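Local coordinates for protein glucuronan lyase A (Trichoderma reesei, PDB 2ZZJ) that is an endo-beta-1,4-glucuronan lyase of polysaccharide lyase family 20, which probably cleaves glucuronan chains by elimination and binds a calcium ion, at residues G12-R17 and D57-Y62; E78-Q83 and I112-N117; Q83-N88 and H209-Q214; F92-P97 and S191-R196. One frame throughout, in Å; residues are numbered along the deposited sequence.

How the interactions relate
Interaction 1 is the first to close, bringing G12-R17 onto the strand that holds D57-Y62 before any other contact opens. Interactions 2, 3 and 4 then open in turn, the first two sharing Gln83. Interaction 2 closes first, at I112-N117, and so crosses both others; interaction 4 closes at S191-R196, within the longer span that interaction 3 completes at H209-Q214. All four reach the same antiparallel sheet of the beta-jelly roll. Interactions 1 and 4 touch, since strands 53-63 and 192-197 are neighbours there and Tyr62 meets Phe193. Interactions 2 and 3 lie across the chain's centre from interaction 1, tying loops to strands 106-115 and 86-95.

Interaction 1: G12-R17 and D57-Y62; sequences GWDYVR and DHNRGY
Asp14 OD2 is held from several directions. Through its anti lone pair it accepts the backbone N-H of Asn59, OD2 to N 2.8 Å, in a nearly straight bond (172°). Water 2 donates to the same oxygen and in turn accepts from Arg60 N, while water 1 adds a weak bond and links Gly12 O with His58 ND1. The Asn59 amide lies nearly parallel to the Asp14 carboxylate, its ND2 packed 3.3 Å from Asp14 CB. Beside them, the backbones are joined by Asp14 N to Asp57 O (2.9 Å) and Asp57 N to Tyr15 O (2.9 Å), and the Trp13 ring brings its edge atom CE3 to 3.6 Å from Asp57 O.

At the carboxylate of Asp57, Arg17 makes an end-on, two-nitrogen salt bridge: NH1 meets OD1 at 2.9 Å and NH2 meets OD2 at 2.8 Å, both oxygens using syn lone pairs. The Arg17 chain, extended as far as CD, turns about its CG-CD bond (chi3 -60°), which places NE, and Tyr15 CD2 lies over one guanidinium face, toward its rim. NH1 also pairs with Glu55. A methionine in place of Arg17 would probably leave the buried Asp57 carboxylate without its main counter-charge and Glu55 without this mate. Asp57 is likely to stay ionised, its charge partly balanced by a guanidinium shared with Glu55, where strand 15-18 joins strand 53-63.

Interaction 2: E78-Q83 and I112-N117; sequences EDWQFQ and IWIQNN
Phe82 packs tightly against the chain at Asn116 and Asn117. Its CD1 comes within 3.3 Å of Asn116 O, which lies at the ring edge near its plane, and the same CD1 is 3.6 Å from Asn117 CB. Trp80 backs this ring from its own side of the contact, with CD1 centred over one face of Phe82. Next to the rings, Asn116 N donates to Gln83 O at 2.8 Å; the bond is bent (136°), and the N-H arrives from well above the carbonyl plane. Water 3 fastens the two chains a second time: it accepts from Trp80 NE1 at 3.0 Å, in the plane of the indole, and from Gln83 N, and donates to Asn116 O at 2.7 Å.

Other approaches are slacker: on the buried side Ile114 CG2 comes no nearer than 4.5 Å to Trp80 NE1, and on the solvent side the Asn116 side chain gives Gln83 nothing closer than OD1 to the carbonyl C at 3.8 Å. Asn116 and Asn117 form the short connection between antiparallel strands 106-115 and 118-126, so the loop ahead of strand 86-95 docks on the turn of a beta-hairpin, at an end of one sheet of the jelly roll.

Interaction 3: Q83-N88 and H209-Q214; sequences QPQSYN and HMTGTQ
The side chain of Gln85 reaches the backbone of His209-Thr211 because its CG stands anti to its own carbonyl carbon (chi1 -73°) and its CD continues the chain in extended form (chi2 -175°). The terminal amide then bonds the loop through both its oxygen and its nitrogen. Thr211 N donates to OE1 at 2.9 Å along an almost perfectly straight line (178°), although the N-H comes from far above the carbonyl plane. NE2 returns a bond to His209 O at 2.9 Å, with that oxygen lying in the plane of the Gln85 amide. Thr211 OG1 packs on the same group, 3.4 Å from Gln85 CD. OE1 takes a second bond from water 4, which also donates to Thr211 O and accepts from Tyr87 OH at 2.6 Å, a buried hydroxyl that is paired with Trp204 NE1 as well. Two bonds on each amide atom should fix the flip of the group, since NE2 has a further partner in Asp207.

Gln83 adds plainer packing. Its OE1 touches Thr211 CG2 at 3.5 Å, and NE2, hydrogen-bonded to Gln81 OE1, rests 3.4 Å from Gly212 CA. Gly212 has no CB, and one would collide with this NE2; its backbone angles also suit glycine.

The contact lies at the surface, joining the start of strand 86-95 to the loop between helix 202-207 and strand 216-227. Ser203 and Trp204 of that helix also touch Gln85, while Tyr87 pairs its backbone with Ile114 of neighbouring strand 106-115.

Interaction 4: F92-P97 and S191-R196; sequences FIANRP and SVFQFR
Phe92 and Phe195 form an offset stack, with ring centroids 4.8 Å apart and planes at 22°. Phe195 CD1 lies over the rim of one Phe92 face, 3.5 Å from CZ. A second aromatic contact is a CH-pi interaction: Ala94 CB stands over the middle of the Phe193 ring, 3.6 Å from its centroid. Tyr62 stacks on Phe193 as well, while Tyr70 and Trp160 meet Phe92 edge-to-face.

The backbone bonds come as a reciprocal pair. Ile93 N donates to Gln194 O at 3.1 Å, and Gln194 N to Ile93 O at 2.7 Å. Phe92 CA adds a CA-H...O contact to that same Gln194 O. Phe92 faces Phe195 as a non-hydrogen-bonded antiparallel pair and Ile93 faces Gln194 as a hydrogen-bonded one, so the stacked rings and the Ile93-Gln194 side chains occupy different faces of the sheet. In this sheet of the jelly roll strand 192-197 lies between strand 86-95 and strand 53-63, whose Tyr62 bonds to the Phe193 backbone.

Polar contacts lie at both ends. Arg196, extended from CG to NE (chi3 -178°), grips Gln194 OE1 side-on, with NE at 2.8 Å and NH2 at 3.0 Å, and its NH1 pairs with Glu55. Ile93 CG2 presses on one guanidinium face, 3.3 Å from NE. A leucine in place of Arg196 would probably leave Gln194 OE1 without these two donors, its amide freer to turn, and Glu55 without this partner. Near Ala94, Ser191 OG sits at the guanidinium edge of Arg96; Asp189 takes a salt bridge from Arg96 NE and a hydrogen bond with Ser191 OG.

Interaction 1: G12-R17 and D57-Y62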
# COMPACT_ATOMS: atom_id res chain seq x y z
N GLY A 12 -7.66 14.10 8.40
CA GLY A 12 -8.01 13.98 6.99
C GLY A 12 -8.12 12.54 6.57
O GLY A 12 -8.67 12.26 5.51
N TRP A 13 -7.58 11.62 7.37
CA TRP A 13 -7.75 10.19 7.12
C TRP A 13 -9.07 9.79 7.73
O TRP A 13 -9.43 10.29 8.81
CB TRP A 13 -6.63 9.39 7.79
CG TRP A 13 -5.29 9.76 7.27
CD1 TRP A 13 -4.36 10.55 7.88
CD2 TRP A 13 -4.71 9.34 6.03
NE1 TRP A 13 -3.24 10.66 7.08
CE2 TRP A 13 -3.44 9.93 5.93
CE3 TRP A 13 -5.16 8.52 4.98
CZ2 TRP A 13 -2.59 9.72 4.83
CZ3 TRP A 13 -4.31 8.31 3.88
CH2 TRP A 13 -3.03 8.91 3.82
N ASP A 14 -9.79 8.92 7.04
CA ASP A 14 -11.10 8.43 7.48
C ASP A 14 -11.01 7.52 8.70
O ASP A 14 -11.91 7.52 9.55
CB ASP A 14 -11.77 7.69 6.32
CG ASP A 14 -12.06 8.62 5.13
OD1 ASP A 14 -12.71 9.67 5.35
OD2 ASP A 14 -11.63 8.34 3.98
N TYR A 15 -9.93 6.75 8.79
CA TYR A 15 -9.79 5.75 9.82
C TYR A 15 -8.31 5.49 10.08
O TYR A 15 -7.50 5.57 9.15
CB TYR A 15 -10.48 4.45 9.40
CG TYR A 15 -10.58 3.44 10.53
CD1 TYR A 15 -11.43 3.65 11.63
CD2 TYR A 15 -9.81 2.28 10.51
CE1 TYR A 15 -11.50 2.71 12.67
CE2 TYR A 15 -9.87 1.34 11.53
CZ TYR A 15 -10.70 1.56 12.61
OH TYR A 15 -10.75 0.61 13.60
N VAL A 16 -7.99 5.23 11.35
CA VAL A 16 -6.64 4.90 11.83
C VAL A 16 -6.70 3.52 12.49
O VAL A 16 -7.41 3.34 13.47
CB VAL A 16 -6.12 5.96 12.79
CG1 VAL A 16 -4.67 5.66 13.25
CG2 VAL A 16 -6.21 7.33 12.12
N ARG A 17 -5.97 2.56 11.93
CA ARG A 17 -6.02 1.16 12.38
C ARG A 17 -4.70 0.86 13.08
O ARG A 17 -3.64 1.01 12.46
CB ARG A 17 -6.23 0.24 11.18
CG ARG A 17 -6.31 -1.27 11.47
CD ARG A 17 -6.58 -2.11 10.18
NE ARG A 17 -7.84 -1.74 9.56
CZ ARG A 17 -7.98 -0.83 8.58
NH1 ARG A 17 -6.91 -0.22 8.01
NH2 ARG A 17 -9.22 -0.55 8.16
N ASP A 57 -6.50 5.17 6.51
CA ASP A 57 -7.35 4.80 5.37
C ASP A 57 -7.87 6.06 4.70
O ASP A 57 -8.34 6.99 5.39
CB ASP A 57 -8.60 4.00 5.77
CG ASP A 57 -8.29 2.64 6.39
OD1 ASP A 57 -7.11 2.26 6.48
OD2 ASP A 57 -9.29 1.98 6.86
N HIS A 58 -7.80 6.07 3.38
CA HIS A 58 -8.51 7.05 2.56
C HIS A 58 -9.57 6.24 1.82
O HIS A 58 -9.25 5.52 0.90
CB HIS A 58 -7.58 7.72 1.55
CG HIS A 58 -8.29 8.61 0.57
ND1 HIS A 58 -8.91 9.78 0.96
CD2 HIS A 58 -8.45 8.52 -0.77
CE1 HIS A 58 -9.44 10.37 -0.11
NE2 HIS A 58 -9.18 9.62 -1.16
N ASN A 59 -10.82 6.36 2.25
CA ASN A 59 -11.86 5.47 1.70
C ASN A 59 -12.08 5.51 0.21
O ASN A 59 -12.32 4.48 -0.42
CB ASN A 59 -13.18 5.69 2.46
CG ASN A 59 -13.13 5.15 3.87
OD1 ASN A 59 -12.38 4.20 4.14
ND2 ASN A 59 -13.90 5.75 4.78
N ARG A 60 -11.93 6.69 -0.38
CA ARG A 60 -12.17 6.85 -1.81
C ARG A 60 -10.90 6.61 -2.62
O ARG A 60 -10.30 7.55 -3.16
CB ARG A 60 -12.84 8.22 -2.11
CG ARG A 60 -14.26 8.37 -1.47
CD ARG A 60 -15.08 9.62 -1.93
NE ARG A 60 -16.20 9.93 -1.01
CZ ARG A 60 -17.47 9.54 -1.19
NH1 ARG A 60 -17.80 8.79 -2.25
NH2 ARG A 60 -18.42 9.87 -0.31
N GLY A 61 -10.46 5.35 -2.68
CA GLY A 61 -9.25 4.99 -3.41
C GLY A 61 -9.44 4.92 -4.90
O GLY A 61 -8.84 5.68 -5.65
N TYR A 62 -10.27 3.98 -5.37
CA TYR A 62 -10.64 3.97 -6.77
C TYR A 62 -11.94 3.21 -6.98
O TYR A 62 -12.40 2.53 -6.05
CB TYR A 62 -9.54 3.38 -7.65
CG TYR A 62 -9.37 1.87 -7.60
CD1 TYR A 62 -8.37 1.30 -6.80
CD2 TYR A 62 -10.13 1.03 -8.39
CE1 TYR A 62 -8.19 -0.10 -6.76
CE2 TYR A 62 -9.96 -0.37 -8.35
CZ TYR A 62 -9.00 -0.93 -7.54
OH TYR A 62 -8.81 -2.32 -7.48
O HOH W 1 -9.36 10.32 3.68
O HOH W 2 -12.27 9.19 1.35

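Interaction 2: E78-Q83 and I112-N117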
# COMPACT_ATOMS: atom_id res chain seq x y z
N GLU A 78 16.35 3.35 9.99
CA GLU A 78 17.74 3.19 9.59
C GLU A 78 18.30 1.78 9.91
O GLU A 78 19.10 1.23 9.15
CB GLU A 78 18.57 4.26 10.25
CG GLU A 78 20.04 3.92 10.08
CD GLU A 78 20.96 4.97 10.59
OE1 GLU A 78 22.05 5.04 9.99
OE2 GLU A 78 20.60 5.72 11.55
N ASP A 79 17.85 1.20 11.02
CA ASP A 79 18.28 -0.12 11.43
C ASP A 79 17.34 -1.25 10.98
O ASP A 79 17.33 -2.31 11.62
CB ASP A 79 18.44 -0.14 12.95
CG ASP A 79 17.14 0.13 13.68
OD1 ASP A 79 16.04 0.10 13.07
OD2 ASP A 79 17.22 0.35 14.90
N TRP A 80 16.57 -1.00 9.90
CA TRP A 80 15.67 -2.00 9.33
C TRP A 80 16.43 -3.29 9.09
O TRP A 80 17.52 -3.26 8.52
CB TRP A 80 15.06 -1.50 8.00
CG TRP A 80 14.03 -2.44 7.39
CD1 TRP A 80 14.25 -3.43 6.46
CD2 TRP A 80 12.61 -2.43 7.64
NE1 TRP A 80 13.06 -4.06 6.15
CE2 TRP A 80 12.04 -3.46 6.83
CE3 TRP A 80 11.76 -1.67 8.47
CZ2 TRP A 80 10.65 -3.74 6.83
CZ3 TRP A 80 10.39 -1.94 8.45
CH2 TRP A 80 9.85 -2.98 7.65
N GLN A 81 15.85 -4.40 9.52
CA GLN A 81 16.49 -5.71 9.38
C GLN A 81 15.85 -6.37 8.18
O GLN A 81 14.72 -6.89 8.26
CB GLN A 81 16.32 -6.52 10.68
CG GLN A 81 17.22 -7.75 10.77
CD GLN A 81 16.92 -8.57 12.01
OE1 GLN A 81 16.22 -9.58 11.94
NE2 GLN A 81 17.38 -8.10 13.15
N PHE A 82 16.55 -6.36 7.06
CA PHE A 82 15.99 -6.89 5.83
C PHE A 82 15.84 -8.41 5.99
O PHE A 82 16.78 -9.09 6.47
CB PHE A 82 16.88 -6.51 4.62
CG PHE A 82 16.88 -5.04 4.32
CD1 PHE A 82 15.87 -4.48 3.52
CD2 PHE A 82 17.86 -4.20 4.84
CE1 PHE A 82 15.84 -3.12 3.25
CE2 PHE A 82 17.86 -2.84 4.56
CZ PHE A 82 16.83 -2.29 3.77
N GLN A 83 14.65 -8.91 5.61
CA GLN A 83 14.25 -10.31 5.73
C GLN A 83 13.36 -10.68 4.55
O GLN A 83 12.71 -9.79 3.94
CB GLN A 83 13.52 -10.59 7.07
CG GLN A 83 14.37 -10.39 8.30
CD GLN A 83 15.48 -11.44 8.44
OE1 GLN A 83 15.59 -12.37 7.64
NE2 GLN A 83 16.30 -11.29 9.47
N ILE A 112 1.51 -2.91 -2.17
CA ILE A 112 2.90 -2.53 -2.30
C ILE A 112 3.62 -3.00 -1.06
O ILE A 112 3.17 -2.74 0.05
CB ILE A 112 3.06 -0.98 -2.48
CG1 ILE A 112 2.15 -0.48 -3.63
CG2 ILE A 112 4.59 -0.62 -2.65
CD1 ILE A 112 2.24 1.00 -3.97
N TRP A 113 4.73 -3.71 -1.23
CA TRP A 113 5.42 -4.27 -0.08
C TRP A 113 6.92 -4.35 -0.26
O TRP A 113 7.41 -4.14 -1.36
CB TRP A 113 4.84 -5.63 0.34
CG TRP A 113 5.04 -6.83 -0.61
CD1 TRP A 113 5.94 -7.87 -0.43
CD2 TRP A 113 4.26 -7.18 -1.76
NE1 TRP A 113 5.79 -8.80 -1.43
CE2 TRP A 113 4.77 -8.42 -2.26
CE3 TRP A 113 3.17 -6.58 -2.43
CZ2 TRP A 113 4.23 -9.06 -3.38
CZ3 TRP A 113 2.64 -7.21 -3.57
CH2 TRP A 113 3.19 -8.45 -4.03
N ILE A 114 7.61 -4.57 0.86
CA ILE A 114 9.07 -4.86 0.90
C ILE A 114 9.26 -6.36 1.08
O ILE A 114 8.65 -6.95 1.96
CB ILE A 114 9.77 -4.14 2.13
CG1 ILE A 114 9.44 -2.64 2.17
CG2 ILE A 114 11.29 -4.26 2.04
CD1 ILE A 114 9.89 -1.86 0.96
N GLN A 115 10.10 -6.98 0.25
CA GLN A 115 10.49 -8.38 0.41
C GLN A 115 12.01 -8.38 0.26
O GLN A 115 12.50 -7.89 -0.73
CB GLN A 115 9.81 -9.23 -0.69
CG GLN A 115 9.62 -10.68 -0.40
CD GLN A 115 8.69 -11.38 -1.40
OE1 GLN A 115 7.51 -11.04 -1.53
NE2 GLN A 115 9.22 -12.39 -2.09
N ASN A 116 12.74 -8.86 1.25
CA ASN A 116 14.20 -8.62 1.27
C ASN A 116 14.43 -7.11 1.15
O ASN A 116 13.75 -6.35 1.86
CB ASN A 116 14.89 -9.41 0.15
CG ASN A 116 14.79 -10.94 0.37
OD1 ASN A 116 15.27 -11.43 1.39
ND2 ASN A 116 14.19 -11.66 -0.58
N ASN A 117 15.31 -6.66 0.25
CA ASN A 117 15.50 -5.20 0.11
C ASN A 117 14.84 -4.65 -1.15
O ASN A 117 15.26 -3.64 -1.71
CB ASN A 117 16.98 -4.81 0.16
CG ASN A 117 17.75 -5.30 -1.04
OD1 ASN A 117 17.30 -6.18 -1.77
ND2 ASN A 117 18.94 -4.73 -1.25
O HOH W 3 13.04 -6.53 4.49

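Interaction 3: Q83-N88 and H209-Q214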
# COMPACT_ATOMS: atom_id res chain seq x y z
N GLN A 83 14.65 -8.91 5.61
CA GLN A 83 14.25 -10.31 5.73
C GLN A 83 13.36 -10.68 4.55
O GLN A 83 12.71 -9.79 3.94
CB GLN A 83 13.52 -10.59 7.07
CG GLN A 83 14.37 -10.39 8.30
CD GLN A 83 15.48 -11.44 8.44
OE1 GLN A 83 15.59 -12.37 7.64
NE2 GLN A 83 16.30 -11.29 9.47
N PRO A 84 13.36 -11.98 4.16
CA PRO A 84 12.58 -12.50 3.04
C PRO A 84 11.06 -12.44 3.19
O PRO A 84 10.36 -12.63 2.19
CB PRO A 84 13.01 -13.98 2.96
CG PRO A 84 13.77 -14.28 4.20
CD PRO A 84 14.25 -13.00 4.77
N GLN A 85 10.56 -12.24 4.40
CA GLN A 85 9.11 -12.10 4.60
C GLN A 85 8.62 -10.79 3.98
O GLN A 85 9.43 -9.91 3.68
CB GLN A 85 8.74 -12.14 6.08
CG GLN A 85 8.84 -13.55 6.70
CD GLN A 85 8.37 -13.61 8.13
OE1 GLN A 85 8.82 -12.85 8.98
NE2 GLN A 85 7.50 -14.57 8.43
N SER A 86 7.31 -10.68 3.78
CA SER A 86 6.70 -9.43 3.34
C SER A 86 6.41 -8.52 4.51
O SER A 86 5.86 -8.97 5.51
CB SER A 86 5.38 -9.71 2.63
OG SER A 86 4.57 -8.53 2.55
N TYR A 87 6.75 -7.25 4.36
CA TYR A 87 6.21 -6.15 5.19
C TYR A 87 5.50 -5.23 4.21
O TYR A 87 6.14 -4.64 3.33
CB TYR A 87 7.29 -5.42 6.00
CG TYR A 87 7.93 -6.32 7.03
CD1 TYR A 87 7.37 -6.44 8.30
CD2 TYR A 87 9.06 -7.11 6.71
CE1 TYR A 87 7.93 -7.29 9.25
CE2 TYR A 87 9.63 -7.96 7.67
CZ TYR A 87 9.05 -8.05 8.93
OH TYR A 87 9.55 -8.89 9.91
N ASN A 88 4.18 -5.18 4.31
CA ASN A 88 3.38 -4.45 3.34
C ASN A 88 3.39 -2.98 3.75
O ASN A 88 3.35 -2.67 4.95
CB ASN A 88 1.95 -4.99 3.33
CG ASN A 88 1.21 -4.64 2.05
OD1 ASN A 88 1.39 -5.29 1.00
ND2 ASN A 88 0.38 -3.60 2.12
N HIS A 209 4.92 -17.39 11.92
CA HIS A 209 6.13 -17.07 12.67
C HIS A 209 6.78 -15.85 12.03
O HIS A 209 6.43 -15.48 10.91
CB HIS A 209 7.15 -18.23 12.62
CG HIS A 209 7.61 -18.54 11.23
ND1 HIS A 209 6.86 -19.29 10.34
CD2 HIS A 209 8.72 -18.15 10.56
CE1 HIS A 209 7.50 -19.36 9.19
NE2 HIS A 209 8.62 -18.68 9.29
N MET A 210 7.74 -15.29 12.76
CA MET A 210 8.56 -14.19 12.31
C MET A 210 9.98 -14.66 12.01
O MET A 210 10.61 -15.32 12.84
CB MET A 210 8.60 -13.12 13.38
CG MET A 210 9.66 -12.08 13.12
SD MET A 210 9.94 -10.94 14.47
CE MET A 210 10.71 -11.96 15.71
N THR A 211 10.49 -14.29 10.84
CA THR A 211 11.88 -14.55 10.44
C THR A 211 12.77 -13.42 10.96
O THR A 211 12.48 -12.24 10.74
CB THR A 211 11.95 -14.64 8.91
OG1 THR A 211 11.02 -15.63 8.48
CG2 THR A 211 13.33 -14.98 8.37
N GLY A 212 13.87 -13.77 11.61
CA GLY A 212 14.79 -12.77 12.13
C GLY A 212 14.48 -12.32 13.54
O GLY A 212 13.71 -12.98 14.25
N THR A 213 15.09 -11.20 13.95
CA THR A 213 15.08 -10.79 15.35
C THR A 213 14.55 -9.38 15.57
O THR A 213 14.57 -8.87 16.69
CB THR A 213 16.47 -10.95 16.02
OG1 THR A 213 17.45 -10.20 15.30
CG2 THR A 213 16.87 -12.41 16.03
N GLN A 214 14.03 -8.74 14.52
CA GLN A 214 13.51 -7.38 14.70
C GLN A 214 11.97 -7.44 14.78
O GLN A 214 11.27 -7.23 13.77
CB GLN A 214 13.97 -6.47 13.55
CG GLN A 214 13.66 -4.99 13.79
CD GLN A 214 14.27 -4.15 12.70
OE1 GLN A 214 13.72 -4.03 11.61
NE2 GLN A 214 15.43 -3.57 12.98
O HOH W 4 10.83 -10.98 9.03

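Interaction 4: F92-P97 and S191-R196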
# COMPACT_ATOMS: atom_id res chain seq x y z
N PHE A 92 -4.59 -1.23 -1.79
CA PHE A 92 -5.99 -0.95 -2.15
C PHE A 92 -6.81 -2.14 -1.75
O PHE A 92 -6.41 -3.31 -1.99
CB PHE A 92 -6.10 -0.74 -3.65
CG PHE A 92 -5.43 0.53 -4.12
CD1 PHE A 92 -6.16 1.73 -4.14
CD2 PHE A 92 -4.11 0.52 -4.54
CE1 PHE A 92 -5.57 2.91 -4.60
CE2 PHE A 92 -3.51 1.71 -4.99
CZ PHE A 92 -4.25 2.91 -5.00
N ILE A 93 -7.95 -1.86 -1.13
CA ILE A 93 -8.78 -2.92 -0.57
C ILE A 93 -10.25 -2.51 -0.49
O ILE A 93 -10.59 -1.39 -0.03
CB ILE A 93 -8.20 -3.40 0.80
CG1 ILE A 93 -8.99 -4.60 1.38
CG2 ILE A 93 -8.08 -2.22 1.81
CD1 ILE A 93 -8.39 -5.11 2.66
N ALA A 94 -11.12 -3.43 -0.92
CA ALA A 94 -12.57 -3.23 -0.87
C ALA A 94 -13.23 -4.31 -0.04
O ALA A 94 -12.80 -5.47 -0.07
CB ALA A 94 -13.15 -3.28 -2.25
N ASN A 95 -14.27 -3.93 0.69
CA ASN A 95 -15.18 -4.89 1.28
C ASN A 95 -16.30 -5.13 0.28
O ASN A 95 -16.95 -4.17 -0.19
CB ASN A 95 -15.72 -4.39 2.61
CG ASN A 95 -16.57 -5.44 3.33
OD1 ASN A 95 -16.36 -6.64 3.17
ND2 ASN A 95 -17.50 -4.98 4.14
N ARG A 96 -16.48 -6.39 -0.07
CA ARG A 96 -17.38 -6.79 -1.12
C ARG A 96 -18.38 -7.81 -0.55
O ARG A 96 -18.38 -8.97 -0.99
CB ARG A 96 -16.58 -7.41 -2.25
CG ARG A 96 -15.68 -6.44 -2.96
CD ARG A 96 -14.70 -7.13 -3.84
NE ARG A 96 -15.26 -7.61 -5.10
CZ ARG A 96 -15.27 -8.90 -5.46
NH1 ARG A 96 -14.75 -9.82 -4.65
NH2 ARG A 96 -15.77 -9.26 -6.64
N PRO A 97 -19.24 -7.37 0.40
CA PRO A 97 -20.06 -8.31 1.20
C PRO A 97 -21.05 -9.07 0.31
O PRO A 97 -21.76 -8.45 -0.51
CB PRO A 97 -20.80 -7.40 2.19
CG PRO A 97 -20.16 -6.03 2.06
CD PRO A 97 -19.57 -5.97 0.70
N SER A 191 -17.08 -2.04 -7.12
CA SER A 191 -16.77 -1.77 -5.71
C SER A 191 -15.86 -0.53 -5.64
O SER A 191 -15.10 -0.27 -6.56
CB SER A 191 -16.01 -2.96 -5.08
OG SER A 191 -16.45 -4.24 -5.58
N VAL A 192 -15.97 0.23 -4.56
CA VAL A 192 -15.04 1.34 -4.31
C VAL A 192 -13.96 0.80 -3.35
O VAL A 192 -14.27 0.35 -2.26
CB VAL A 192 -15.75 2.58 -3.73
CG1 VAL A 192 -14.73 3.67 -3.37
CG2 VAL A 192 -16.78 3.12 -4.73
N PHE A 193 -12.72 0.81 -3.82
CA PHE A 193 -11.57 0.30 -3.04
C PHE A 193 -10.97 1.45 -2.24
O PHE A 193 -10.78 2.55 -2.79
CB PHE A 193 -10.52 -0.18 -4.00
CG PHE A 193 -10.79 -1.56 -4.56
CD1 PHE A 193 -10.13 -2.67 -4.02
CD2 PHE A 193 -11.68 -1.76 -5.64
CE1 PHE A 193 -10.35 -3.96 -4.55
CE2 PHE A 193 -11.90 -3.04 -6.19
CZ PHE A 193 -11.25 -4.14 -5.64
N GLN A 194 -10.66 1.18 -0.98
CA GLN A 194 -9.95 2.14 -0.14
C GLN A 194 -8.50 2.19 -0.58
O GLN A 194 -7.99 1.23 -1.15
CB GLN A 194 -9.97 1.71 1.32
CG GLN A 194 -11.33 1.33 1.87
CD GLN A 194 -11.21 0.84 3.27
OE1 GLN A 194 -10.16 0.35 3.68
NE2 GLN A 194 -12.31 0.95 4.03
N PHE A 195 -7.84 3.32 -0.32
CA PHE A 195 -6.39 3.42 -0.50
C PHE A 195 -5.85 3.55 0.91
O PHE A 195 -6.18 4.52 1.63
CB PHE A 195 -6.06 4.64 -1.34
CG PHE A 195 -4.58 4.90 -1.47
CD1 PHE A 195 -3.68 3.85 -1.70
CD2 PHE A 195 -4.10 6.21 -1.34
CE1 PHE A 195 -2.29 4.09 -1.83
CE2 PHE A 195 -2.68 6.48 -1.47
CZ PHE A 195 -1.80 5.42 -1.71
N ARG A 196 -5.05 2.57 1.33
CA ARG A 196 -4.46 2.61 2.65
C ARG A 196 -2.94 2.75 2.55
O ARG A 196 -2.30 2.13 1.67
CB ARG A 196 -4.74 1.33 3.42
CG ARG A 196 -6.22 1.01 3.55
CD ARG A 196 -6.33 -0.17 4.46
NE ARG A 196 -7.72 -0.58 4.63
CZ ARG A 196 -8.06 -1.70 5.25
NH1 ARG A 196 -7.13 -2.52 5.76
NH2 ARG A 196 -9.35 -2.02 5.33
O HOH W 5 -14.98 -1.29 0.39